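Local coordinates for protein aspartate aminotransferase (Thermotoga maritima, PDB 1O4S) that catalyses the pyridoxal-phosphate-dependent transfer of an amino group from L-aspartate to 2-oxoglutarate, giving oxaloacetate and L-glutamate, at residues P162-V167 against V200-K205; T226-V231 against D236-I241; R343-E346 against V350-V353; V364-A369 against E377-I382. All blocks are in the same frame, centred on the assembly; numbering follows the deposited sequence.

Interaction 1. Residues P162-V167 against V200-K205; sequences PSLEEV and VRLAKK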
loop_
_atom_site.group_PDB
_atom_site.type_symbol
_atom_site.label_atom_id
_atom_site.label_comp_id
_atom_site.label_asym_id
_atom_site.label_seq_id
_atom_site.Cartn_x
_atom_site.Cartn_y
_atom_site.Cartn_z
ATOM N N PRO B 162 0.813 -31.362 -2.086
ATOM C CA PRO B 162 -0.569 -31.347 -2.552
ATOM C C PRO B 162 -0.821 -32.410 -3.621
ATOM O O PRO B 162 0.072 -32.781 -4.401
ATOM C CB PRO B 162 -0.735 -29.948 -3.112
ATOM C CG PRO B 162 0.627 -29.453 -3.367
ATOM C CD PRO B 162 1.561 -30.176 -2.527
ATOM N N SER B 163 -2.055 -32.904 -3.622
ATOM C CA SER B 163 -2.490 -33.952 -4.518
ATOM C C SER B 163 -3.179 -33.307 -5.727
ATOM O O SER B 163 -4.203 -32.644 -5.588
ATOM C CB SER B 163 -3.415 -34.898 -3.768
ATOM O OG SER B 163 -4.064 -35.766 -4.669
ATOM N N LEU B 164 -2.579 -33.476 -6.897
ATOM C CA LEU B 164 -3.067 -32.868 -8.129
ATOM C C LEU B 164 -4.417 -33.449 -8.504
ATOM O O LEU B 164 -5.342 -32.770 -8.992
ATOM C CB LEU B 164 -2.081 -33.181 -9.234
ATOM C CG LEU B 164 -2.290 -32.558 -10.601
ATOM C CD1 LEU B 164 -2.060 -31.059 -10.520
ATOM C CD2 LEU B 164 -1.334 -33.245 -11.617
ATOM N N GLU B 165 -4.479 -34.746 -8.267
ATOM C CA GLU B 165 -5.652 -35.558 -8.452
ATOM C C GLU B 165 -6.821 -34.911 -7.676
ATOM O O GLU B 165 -7.851 -34.576 -8.258
ATOM C CB GLU B 165 -5.305 -36.998 -7.974
ATOM C CG GLU B 165 -3.914 -37.551 -8.454
ATOM C CD GLU B 165 -2.629 -37.061 -7.694
ATOM O OE1 GLU B 165 -2.587 -36.988 -6.444
ATOM O OE2 GLU B 165 -1.603 -36.786 -8.356
ATOM N N GLU B 166 -6.599 -34.677 -6.381
ATOM C CA GLU B 166 -7.561 -34.057 -5.451
ATOM C C GLU B 166 -7.883 -32.603 -5.764
ATOM O O GLU B 166 -8.944 -32.114 -5.389
ATOM C CB GLU B 166 -7.019 -34.197 -4.011
ATOM C CG GLU B 166 -7.543 -33.245 -2.927
ATOM C CD GLU B 166 -7.102 -33.672 -1.515
ATOM O OE1 GLU B 166 -7.160 -34.895 -1.222
ATOM O OE2 GLU B 166 -6.706 -32.810 -0.691
ATOM N N VAL B 167 -6.967 -31.906 -6.433
ATOM C CA VAL B 167 -7.191 -30.515 -6.824
ATOM C C VAL B 167 -8.189 -30.431 -7.980
ATOM O O VAL B 167 -9.081 -29.575 -7.971
ATOM C CB VAL B 167 -5.868 -29.784 -7.206
ATOM C CG1 VAL B 167 -6.138 -28.463 -7.925
ATOM C CG2 VAL B 167 -5.009 -29.537 -5.959
ATOM N N VAL B 200 -0.165 -26.725 -14.253
ATOM C CA VAL B 200 -0.121 -25.890 -15.447
ATOM C C VAL B 200 -0.996 -26.479 -16.583
ATOM O O VAL B 200 -1.584 -25.728 -17.357
ATOM C CB VAL B 200 1.355 -25.723 -15.935
ATOM C CG1 VAL B 200 1.430 -25.292 -17.414
ATOM C CG2 VAL B 200 2.086 -24.774 -15.071
ATOM N N ARG B 201 -1.071 -27.809 -16.672
ATOM C CA ARG B 201 -1.982 -28.474 -17.598
ATOM C C ARG B 201 -3.421 -28.205 -17.192
ATOM O O ARG B 201 -4.233 -27.816 -18.023
ATOM C CB ARG B 201 -1.747 -29.999 -17.650
ATOM C CG ARG B 201 -0.605 -30.443 -18.540
ATOM C CD ARG B 201 -0.579 -31.974 -18.834
ATOM N NE ARG B 201 -0.184 -32.785 -17.668
ATOM C CZ ARG B 201 1.082 -32.974 -17.244
ATOM N NH1 ARG B 201 2.116 -32.416 -17.887
ATOM N NH2 ARG B 201 1.316 -33.724 -16.159
ATOM N N LEU B 202 -3.731 -28.434 -15.922
ATOM C CA LEU B 202 -5.075 -28.177 -15.387
ATOM C C LEU B 202 -5.568 -26.755 -15.623
ATOM O O LEU B 202 -6.756 -26.567 -15.865
ATOM C CB LEU B 202 -5.130 -28.396 -13.875
ATOM C CG LEU B 202 -5.526 -29.734 -13.274
ATOM C CD1 LEU B 202 -5.708 -29.541 -11.759
ATOM C CD2 LEU B 202 -6.806 -30.281 -13.916
ATOM N N ALA B 203 -4.666 -25.775 -15.525
ATOM C CA ALA B 203 -5.012 -24.363 -15.677
ATOM C C ALA B 203 -5.436 -24.000 -17.107
ATOM O O ALA B 203 -6.335 -23.181 -17.302
ATOM C CB ALA B 203 -3.838 -23.470 -15.218
ATOM N N LYS B 204 -4.756 -24.579 -18.095
ATOM C CA LYS B 204 -5.098 -24.407 -19.520
ATOM C C LYS B 204 -6.479 -25.023 -19.826
ATOM O O LYS B 204 -7.353 -24.371 -20.405
ATOM C CB LYS B 204 -3.999 -25.041 -20.411
ATOM C CG LYS B 204 -4.362 -25.236 -21.916
ATOM C CD LYS B 204 -3.557 -24.349 -22.902
ATOM C CE LYS B 204 -2.300 -25.047 -23.475
ATOM N NZ LYS B 204 -2.628 -26.040 -24.556
ATOM N N LYS B 205 -6.645 -26.270 -19.389
ATOM C CA LYS B 205 -7.864 -27.082 -19.558
ATOM C C LYS B 205 -9.105 -26.505 -18.867
ATOM O O LYS B 205 -10.152 -26.337 -19.490
ATOM C CB LYS B 205 -7.560 -28.483 -18.996
ATOM C CG LYS B 205 -8.674 -29.520 -18.953
ATOM C CD LYS B 205 -8.023 -30.891 -18.649
ATOM C CE LYS B 205 -8.929 -31.869 -17.890
ATOM N NZ LYS B 205 -9.741 -32.716 -18.785
#
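The first turn of helix 164-170 faces helix 193-206, with Leu164 and Leu202 nearest across the gap, their CA atoms 8.9 Å apart. The meeting is wholly apolar and small. Leu202 reaches across from the longer helix and does its touching with one methyl, CD1. Leu202 CD1 sits 4.0 Å from Val167 CG1 and 4.1 Å from Leu164 CD1, so it serves both residues of the short helix at once. Leu164 and Leu202 run past each other in opposite directions. The Leu164 branch gets there because CG lies anti to the backbone N (chi1 -175°). Val167 uses the branch that is likewise anti to its N.

Ser163 caps the short helix. Ser163 OG accepts from Glu166 N at 3.2 Å, in a nearly straight bond. Ser163 OG also donates to Glu165 OE1 at 2.6 Å, meeting the carboxylate from above its plane. The cap lies at the start of the turn that carries Leu164 and Val167.

Phe195 and Phe131 extend the apolar patch around these side chains. The arrangement is helix-to-helix packing beside the seven-stranded sheet of the PLP-binding aminotransferase fold, away from the cofactor site.

Interaction 2. Residues T226-V231 against D236-I241; sequences TSILDV and DRIVYI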
loop_
_atom_site.group_PDB
_atom_site.type_symbol
_atom_site.label_atom_id
_atom_site.label_comp_id
_atom_site.label_asym_id
_atom_site.label_seq_id
_atom_site.Cartn_x
_atom_site.Cartn_y
_atom_site.Cartn_z
ATOM N N THR B 226 11.722 -26.267 -8.058
ATOM C CA THR B 226 11.098 -26.004 -9.344
ATOM C C THR B 226 10.192 -24.781 -9.197
ATOM O O THR B 226 9.316 -24.749 -8.322
ATOM C CB THR B 226 10.240 -27.206 -9.757
ATOM O OG1 THR B 226 11.032 -28.411 -9.769
ATOM C CG2 THR B 226 9.754 -27.044 -11.171
ATOM N N SER B 227 10.399 -23.800 -10.067
ATOM C CA SER B 227 9.560 -22.612 -10.140
ATOM C C SER B 227 8.423 -22.920 -11.083
ATOM O O SER B 227 8.586 -23.731 -11.995
ATOM C CB SER B 227 10.366 -21.444 -10.702
ATOM O OG SER B 227 9.556 -20.350 -11.012
ATOM N N ILE B 228 7.283 -22.270 -10.887
ATOM C CA ILE B 228 6.222 -22.345 -11.882
ATOM C C ILE B 228 6.750 -21.882 -13.249
ATOM O O ILE B 228 6.259 -22.318 -14.285
ATOM C CB ILE B 228 4.966 -21.524 -11.470
ATOM C CG1 ILE B 228 3.702 -22.051 -12.205
ATOM C CG2 ILE B 228 5.167 -20.010 -11.737
ATOM C CD1 ILE B 228 3.334 -23.504 -11.871
ATOM N N LEU B 229 7.732 -20.990 -13.240
ATOM C CA LEU B 229 8.380 -20.539 -14.477
ATOM C C LEU B 229 9.348 -21.579 -15.127
ATOM O O LEU B 229 9.764 -21.395 -16.275
ATOM C CB LEU B 229 9.102 -19.223 -14.230
ATOM C CG LEU B 229 8.220 -18.084 -13.680
ATOM C CD1 LEU B 229 9.031 -16.799 -13.656
ATOM C CD2 LEU B 229 6.942 -17.864 -14.457
ATOM N N ASP B 230 9.698 -22.638 -14.390
ATOM C CA ASP B 230 10.372 -23.827 -14.957
ATOM C C ASP B 230 9.456 -24.735 -15.802
ATOM O O ASP B 230 9.918 -25.407 -16.728
ATOM C CB ASP B 230 11.003 -24.668 -13.834
ATOM C CG ASP B 230 12.306 -24.049 -13.271
ATOM O OD1 ASP B 230 12.512 -24.114 -12.043
ATOM O OD2 ASP B 230 13.177 -23.507 -13.984
ATOM N N VAL B 231 8.164 -24.743 -15.473
ATOM C CA VAL B 231 7.182 -25.644 -16.098
ATOM C C VAL B 231 6.104 -24.945 -16.956
ATOM O O VAL B 231 5.242 -25.596 -17.537
ATOM C CB VAL B 231 6.492 -26.526 -15.032
ATOM C CG1 VAL B 231 7.522 -27.438 -14.352
ATOM C CG2 VAL B 231 5.753 -25.687 -13.996
ATOM N N ASP B 236 -0.047 -16.540 -19.731
ATOM C CA ASP B 236 -1.501 -16.392 -19.961
ATOM C C ASP B 236 -2.332 -16.726 -18.732
ATOM O O ASP B 236 -3.361 -16.080 -18.457
ATOM C CB ASP B 236 -1.977 -17.217 -21.151
ATOM C CG ASP B 236 -1.743 -16.510 -22.467
ATOM O OD1 ASP B 236 -1.933 -17.170 -23.526
ATOM O OD2 ASP B 236 -1.377 -15.296 -22.530
ATOM N N ARG B 237 -1.853 -17.723 -17.995
ATOM C CA ARG B 237 -2.509 -18.198 -16.801
ATOM C C ARG B 237 -1.566 -18.193 -15.606
ATOM O O ARG B 237 -1.831 -18.838 -14.619
ATOM C CB ARG B 237 -3.065 -19.594 -17.077
ATOM C CG ARG B 237 -4.314 -19.577 -17.967
ATOM C CD ARG B 237 -4.616 -20.900 -18.654
ATOM N NE ARG B 237 -4.160 -20.957 -20.062
ATOM C CZ ARG B 237 -2.968 -21.409 -20.490
ATOM N NH1 ARG B 237 -2.044 -21.875 -19.637
ATOM N NH2 ARG B 237 -2.697 -21.396 -21.797
ATOM N N ILE B 238 -0.484 -17.428 -15.673
ATOM C CA ILE B 238 0.483 -17.386 -14.567
ATOM C C ILE B 238 0.596 -15.997 -13.985
ATOM O O ILE B 238 0.797 -15.044 -14.720
ATOM C CB ILE B 238 1.877 -17.826 -15.039
ATOM C CG1 ILE B 238 1.829 -19.205 -15.715
ATOM C CG2 ILE B 238 2.876 -17.800 -13.868
ATOM C CD1 ILE B 238 1.449 -20.352 -14.789
ATOM N N VAL B 239 0.499 -15.906 -12.661
ATOM C CA VAL B 239 0.827 -14.688 -11.927
ATOM C C VAL B 239 2.025 -15.039 -11.047
ATOM O O VAL B 239 1.908 -15.843 -10.134
ATOM C CB VAL B 239 -0.365 -14.169 -11.055
ATOM C CG1 VAL B 239 0.018 -12.943 -10.274
ATOM C CG2 VAL B 239 -1.588 -13.872 -11.932
ATOM N N TYR B 240 3.167 -14.440 -11.331
ATOM C CA TYR B 240 4.380 -14.745 -10.624
ATOM C C TYR B 240 4.659 -13.643 -9.607
ATOM O O TYR B 240 4.629 -12.467 -9.941
ATOM C CB TYR B 240 5.517 -14.899 -11.633
ATOM C CG TYR B 240 6.875 -15.121 -11.031
ATOM C CD1 TYR B 240 7.281 -16.399 -10.615
ATOM C CD2 TYR B 240 7.779 -14.034 -10.872
ATOM C CE1 TYR B 240 8.569 -16.597 -10.049
ATOM C CE2 TYR B 240 9.046 -14.222 -10.328
ATOM C CZ TYR B 240 9.441 -15.498 -9.907
ATOM O OH TYR B 240 10.699 -15.677 -9.397
ATOM N N ILE B 241 4.907 -14.046 -8.362
ATOM C CA ILE B 241 5.163 -13.116 -7.278
ATOM C C ILE B 241 6.487 -13.391 -6.584
ATOM O O ILE B 241 6.774 -14.526 -6.171
ATOM C CB ILE B 241 3.977 -13.105 -6.281
ATOM C CG1 ILE B 241 2.769 -12.543 -7.028
ATOM C CG2 ILE B 241 4.325 -12.301 -5.027
ATOM C CD1 ILE B 241 1.553 -12.512 -6.307
#
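Ser227 OG is gripped by two groups, Leu229 N and Glu214 OE1, and lies 4.0 Å from Tyr240 CE1, approaching the ring obliquely. Ser227 OG accepts from Leu229 N at 2.9 Å. Ser227 is the N-cap of a short, weakly bonded helix, about 228-231, and with Asp230 it forms a capping box. The return bond runs from Ser227 N to Asp230 OD1, 2.9 Å long and almost straight at 174°. It reaches the carboxylate on its anti side, somewhat out of plane. Glu214 also accepts from Ile228 N, through OE2.

This helix belongs to the beta-alpha-beta unit formed with strands 209-213 and 238-243. The capped turn lays Ile228 and Leu229 against one side of strand 238-243, where Ile238 and Tyr240 point toward the helix. Val239, between them, points away.

Ile228 meets Ile238 twice. Ile228 CG1 lies 3.8 Å from Ile238 CD1, and the CG2 methyls of the two residues are equally close. Leu229 CD2 touches both Ile238 CG2 and the CD1 corner of the tyrosine ring.

Tyr240 CG is anti to its backbone N (chi1 176°), which turns the ring toward the capped turn. Ile228 CG2 comes to the ring edge, near its plane, and the hydroxyl is hydrogen-bonded to Asn242. Leu229 crosses the tyrosine side chain at about a right angle. Over one face stands Leu229 CD1, in a CH-pi contact 3.6 Å from the Tyr240 ring centroid and 15° off the normal.

Interaction 3. Residues R343-E346 against V350-V353; sequences RLLE and VALV
This is a buried apolar contact between the late part of helix 337-348 and strand 350-354, joined by a very short connection. Leu344 and Leu345 face Val350, Ala351 and Leu352. The chain turns back so tightly that the CA atoms of Leu345 and Val350 are only 4.8 Å apart.

The backbones meet without a hydrogen bond. Leu345 N comes to 3.3 Å from Val350 O, but the angle is poor. Val350 O also has Leu345 CA at 3.4 Å, in a CA-H...O contact.

Leu344 does most of the side-chain work. Its CG is anti to the backbone N (chi1 180°), which sends the branch toward the strand. Leu344 CD2 then lies 4.0 Å from Val350 CB and 3.4 Å from Leu352 CD1. The second distance is tighter than usual van der Waals contact. The CA-CB bond of Leu352 does not point at the helix, yet CD1 reaches Leu344.

Strand 350-354 is an inner strand of the smaller mixed sheet, between strands 44-45 and 363-367. This sheet belongs to the small domain of a fold-type I PLP-dependent aminotransferase. Helix 337-348 packs at the start of strand 350-354. The Leu352 side chain is about 6 Å from that of Arg365, which probably binds L-aspartate. Ala351 bonds through its backbone to Ile44 of strand 44-45 and to Leu46 just after it.

Leu345 leaves the helix in another direction from Leu344. Leu345 CD1 touches Ala351 CB at 4.1 Å. Leu344 is covered by Ile382 and Phe385 of helix 372-386, and Leu352 continues onto Val364 and Leu366 of the next strand.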
loop_
_atom_site.group_PDB
_atom_site.type_symbol
_atom_site.label_atom_id
_atom_site.label_comp_id
_atom_site.label_asym_id
_atom_site.label_seq_id
_atom_site.Cartn_x
_atom_site.Cartn_y
_atom_site.Cartn_z
ATOM N N ARG B 343 3.133 -22.358 27.126
ATOM C CA ARG B 343 3.856 -22.955 28.229
ATOM C C ARG B 343 5.354 -22.901 28.017
ATOM O O ARG B 343 6.101 -22.639 28.939
ATOM C CB ARG B 343 3.433 -24.407 28.388
ATOM C CG ARG B 343 1.996 -24.573 28.844
ATOM C CD ARG B 343 1.492 -26.017 28.889
ATOM N NE ARG B 343 0.018 -26.012 28.898
ATOM C CZ ARG B 343 -0.764 -26.172 29.972
ATOM N NH1 ARG B 343 -0.250 -26.401 31.187
ATOM N NH2 ARG B 343 -2.090 -26.126 29.818
ATOM N N LEU B 344 5.784 -23.173 26.795
ATOM C CA LEU B 344 7.192 -23.131 26.445
ATOM C C LEU B 344 7.680 -21.697 26.610
ATOM O O LEU B 344 8.767 -21.462 27.131
ATOM C CB LEU B 344 7.406 -23.622 25.010
ATOM C CG LEU B 344 8.845 -23.641 24.489
ATOM C CD1 LEU B 344 9.624 -24.792 25.055
ATOM C CD2 LEU B 344 8.838 -23.726 22.995
ATOM N N LEU B 345 6.875 -20.736 26.184
ATOM C CA LEU B 345 7.210 -19.346 26.421
ATOM C C LEU B 345 7.305 -19.009 27.902
ATOM O O LEU B 345 8.289 -18.436 28.333
ATOM C CB LEU B 345 6.223 -18.412 25.743
ATOM C CG LEU B 345 6.538 -16.914 25.892
ATOM C CD1 LEU B 345 7.922 -16.537 25.293
ATOM C CD2 LEU B 345 5.444 -16.085 25.255
ATOM N N GLU B 346 6.295 -19.370 28.693
ATOM C CA GLU B 346 6.263 -18.943 30.086
ATOM C C GLU B 346 7.321 -19.692 30.916
ATOM O O GLU B 346 7.900 -19.108 31.811
ATOM C CB GLU B 346 4.838 -19.031 30.674
ATOM C CG GLU B 346 4.419 -20.396 31.234
ATOM C CD GLU B 346 2.880 -20.628 31.388
ATOM O OE1 GLU B 346 2.498 -21.756 31.814
ATOM O OE2 GLU B 346 2.047 -19.719 31.076
ATOM N N VAL B 350 11.167 -19.531 25.381
ATOM C CA VAL B 350 11.310 -19.719 23.940
ATOM C C VAL B 350 9.972 -19.491 23.264
ATOM O O VAL B 350 8.950 -20.078 23.650
ATOM C CB VAL B 350 11.823 -21.134 23.567
ATOM C CG1 VAL B 350 12.000 -21.251 22.044
ATOM C CG2 VAL B 350 13.111 -21.443 24.310
ATOM N N ALA B 351 9.999 -18.641 22.244
ATOM C CA ALA B 351 8.827 -18.295 21.457
ATOM C C ALA B 351 8.747 -19.021 20.099
ATOM O O ALA B 351 9.601 -18.860 19.229
ATOM C CB ALA B 351 8.754 -16.799 21.270
ATOM N N LEU B 352 7.684 -19.822 19.947
ATOM C CA LEU B 352 7.307 -20.449 18.680
ATOM C C LEU B 352 5.887 -20.027 18.270
ATOM O O LEU B 352 5.148 -19.414 19.037
ATOM C CB LEU B 352 7.410 -21.969 18.771
ATOM C CG LEU B 352 8.719 -22.568 19.313
ATOM C CD1 LEU B 352 8.598 -24.047 19.640
ATOM C CD2 LEU B 352 9.832 -22.365 18.349
ATOM N N VAL B 353 5.530 -20.341 17.037
ATOM C CA VAL B 353 4.240 -19.969 16.505
ATOM C C VAL B 353 3.340 -21.218 16.442
ATOM O O VAL B 353 3.702 -22.189 15.826
ATOM C CB VAL B 353 4.370 -19.386 15.105
ATOM C CG1 VAL B 353 3.019 -18.882 14.631
ATOM C CG2 VAL B 353 5.420 -18.250 15.084
#

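Interaction 4. Residues V364-A369 against E377-I382; sequences VRLSFA and EALDRI. With SO4 (sulfate ion), chain K.
Apolar packing joins Leu366, on strand 363-367, to Leu379 and Ile382 of helix 372-386. The helix lies against the mixed sheet of the small domain of this fold-type I aminotransferase, in which the strand runs between strands 350-354 and 328-332. The contact is light. One methyl, Leu366 CD1, serves both partners, at 4.3 Å from Ile382 CD1 and 4.4 Å from Leu379 CD2. Phe308 and Leu313 pack on Leu379.

The helix carries its own ionic pair. Arg381 NE donates to Glu377 OE2 at 3.1 Å, close to the guanidinium plane but from above the carboxylate plane. Arg381 NH2 also meets Glu377 OE1 at 2.6 Å. The two bonds link residues one helical turn apart. Arg381 NH1 has a further partner in Asp42 O.

Anion binding belongs to the strand. Arg365, which probably binds L-aspartate, holds a sulfate ion that probably came from the crystallisation liquor. The bend of its chain at chi3 (76°) turns the guanidinium so that its NH1/NH2 edge faces the sulfate, consistent with the place of a substrate carboxylate. Asn185 accepts from Arg365 NH1 and donates to the sulfate through ND2. Arg365 NH1 donates to sulfate O1 at 2.9 Å, and Arg365 NH2 to sulfate O3 at 3.0 Å.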
loop_
_atom_site.group_PDB
_atom_site.type_symbol
_atom_site.label_atom_id
_atom_site.label_comp_id
_atom_site.label_asym_id
_atom_site.label_seq_id
_atom_site.Cartn_x
_atom_site.Cartn_y
_atom_site.Cartn_z
ATOM N N VAL B 364 3.911 -26.874 15.396
ATOM C CA VAL B 364 4.482 -25.579 15.814
ATOM C C VAL B 364 5.528 -25.154 14.745
ATOM O O VAL B 364 6.138 -26.016 14.108
ATOM C CB VAL B 364 4.976 -25.753 17.276
ATOM C CG1 VAL B 364 6.292 -25.202 17.523
ATOM C CG2 VAL B 364 3.927 -25.244 18.274
ATOM N N ARG B 365 5.670 -23.841 14.503
ATOM C CA ARG B 365 6.653 -23.307 13.557
ATOM C C ARG B 365 7.805 -22.653 14.294
ATOM O O ARG B 365 7.601 -21.754 15.100
ATOM C CB ARG B 365 6.041 -22.273 12.607
ATOM C CG ARG B 365 6.937 -21.940 11.449
ATOM C CD ARG B 365 6.497 -20.769 10.654
ATOM N NE ARG B 365 6.784 -19.504 11.316
ATOM C CZ ARG B 365 6.448 -18.331 10.804
ATOM N NH1 ARG B 365 5.832 -18.277 9.631
ATOM N NH2 ARG B 365 6.731 -17.212 11.468
ATOM N N LEU B 366 9.003 -23.143 13.989
ATOM C CA LEU B 366 10.256 -22.612 14.483
ATOM C C LEU B 366 11.001 -21.892 13.326
ATOM O O LEU B 366 11.153 -22.400 12.216
ATOM C CB LEU B 366 11.063 -23.760 15.121
ATOM C CG LEU B 366 12.476 -23.478 15.643
ATOM C CD1 LEU B 366 12.898 -24.551 16.613
ATOM C CD2 LEU B 366 13.510 -23.349 14.491
ATOM N N SER B 367 11.426 -20.668 13.575
ATOM C CA SER B 367 12.221 -19.936 12.599
ATOM C C SER B 367 13.657 -20.048 12.990
ATOM O O SER B 367 13.996 -19.956 14.185
ATOM C CB SER B 367 11.848 -18.440 12.566
ATOM O OG SER B 367 10.482 -18.322 12.260
ATOM N N PHE B 368 14.514 -20.246 12.005
ATOM C CA PHE B 368 15.933 -20.270 12.305
ATOM C C PHE B 368 16.683 -19.060 11.697
ATOM O O PHE B 368 17.783 -19.179 11.123
ATOM C CB PHE B 368 16.562 -21.628 11.990
ATOM C CG PHE B 368 16.224 -22.190 10.650
ATOM C CD1 PHE B 368 16.986 -21.868 9.532
ATOM C CD2 PHE B 368 15.171 -23.100 10.513
ATOM C CE1 PHE B 368 16.715 -22.436 8.310
ATOM C CE2 PHE B 368 14.888 -23.655 9.296
ATOM C CZ PHE B 368 15.668 -23.321 8.187
ATOM N N ALA B 369 16.049 -17.896 11.839
ATOM C CA ALA B 369 16.693 -16.620 11.525
ATOM C C ALA B 369 17.327 -16.102 12.811
ATOM O O ALA B 369 17.068 -14.988 13.253
ATOM C CB ALA B 369 15.692 -15.618 10.912
ATOM N N GLU B 377 20.901 -23.032 22.356
ATOM C CA GLU B 377 20.328 -22.814 23.671
ATOM C C GLU B 377 18.823 -23.073 23.629
ATOM O O GLU B 377 18.301 -23.673 24.549
ATOM C CB GLU B 377 20.583 -21.384 24.176
ATOM C CG GLU B 377 21.044 -21.323 25.629
ATOM C CD GLU B 377 19.952 -21.045 26.643
ATOM O OE1 GLU B 377 19.398 -19.924 26.528
ATOM O OE2 GLU B 377 19.695 -21.904 27.567
ATOM N N ALA B 378 18.137 -22.624 22.574
ATOM C CA ALA B 378 16.686 -22.818 22.483
ATOM C C ALA B 378 16.360 -24.294 22.367
ATOM O O ALA B 378 15.452 -24.771 23.030
ATOM C CB ALA B 378 16.081 -22.049 21.310
ATOM N N LEU B 379 17.126 -25.012 21.546
ATOM C CA LEU B 379 16.891 -26.434 21.294
ATOM C C LEU B 379 17.174 -27.278 22.522
ATOM O O LEU B 379 16.521 -28.322 22.720
ATOM C CB LEU B 379 17.692 -26.924 20.099
ATOM C CG LEU B 379 17.050 -26.465 18.786
ATOM C CD1 LEU B 379 18.034 -26.498 17.606
ATOM C CD2 LEU B 379 15.819 -27.306 18.487
ATOM N N ASP B 380 18.124 -26.803 23.333
ATOM C CA ASP B 380 18.383 -27.305 24.688
ATOM C C ASP B 380 17.142 -27.189 25.548
ATOM O O ASP B 380 16.735 -28.152 26.198
ATOM C CB ASP B 380 19.479 -26.468 25.377
ATOM C CG ASP B 380 20.870 -26.999 25.154
ATOM O OD1 ASP B 380 21.849 -26.308 25.545
ATOM O OD2 ASP B 380 21.096 -28.107 24.628
ATOM N N ARG B 381 16.574 -25.982 25.592
ATOM C CA ARG B 381 15.426 -25.703 26.463
ATOM C C ARG B 381 14.208 -26.484 26.011
ATOM O O ARG B 381 13.461 -27.005 26.832
ATOM C CB ARG B 381 15.079 -24.222 26.457
ATOM C CG ARG B 381 16.127 -23.297 27.048
ATOM C CD ARG B 381 15.824 -21.877 26.665
ATOM N NE ARG B 381 16.755 -20.895 27.210
ATOM C CZ ARG B 381 16.496 -19.596 27.289
ATOM N NH1 ARG B 381 15.312 -19.112 26.911
ATOM N NH2 ARG B 381 17.415 -18.776 27.772
ATOM N N ILE B 382 14.030 -26.557 24.692
ATOM C CA ILE B 382 12.956 -27.328 24.095
ATOM C C ILE B 382 13.068 -28.801 24.462
ATOM O O ILE B 382 12.059 -29.418 24.721
ATOM C CB ILE B 382 12.898 -27.106 22.559
ATOM C CG1 ILE B 382 12.403 -25.686 22.257
ATOM C CG2 ILE B 382 11.963 -28.141 21.865
ATOM C CD1 ILE B 382 12.454 -25.321 20.804
HETATM S S SO4 K . 5.039 -14.719 9.256
HETATM O O1 SO4 K . 5.690 -15.691 8.366
HETATM O O2 SO4 K . 3.636 -15.133 9.377
HETATM O O3 SO4 K . 5.672 -14.574 10.587
HETATM O O4 SO4 K . 5.167 -13.418 8.621
#

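The four contacts fall into two groups. Interactions 1 and 2 touch through helix 193-206, where Val200 packs on Ile228 and Arg237 meets Ala203 and Lys204. They lie by the seven-stranded sheet. Interactions 3 and 4 lie by the smaller sheet, with centres about 9 Å apart. Their strands are neighbours, and Val353 O and Arg365 N probably share a hydrogen bond. The groups stand well apart: the centres of interactions 2 and 3 are about 37 Å from each other. All four contacts are buried and apolar across their segments. Interaction 2 adds an aromatic face, and only interaction 4 includes a bound anion.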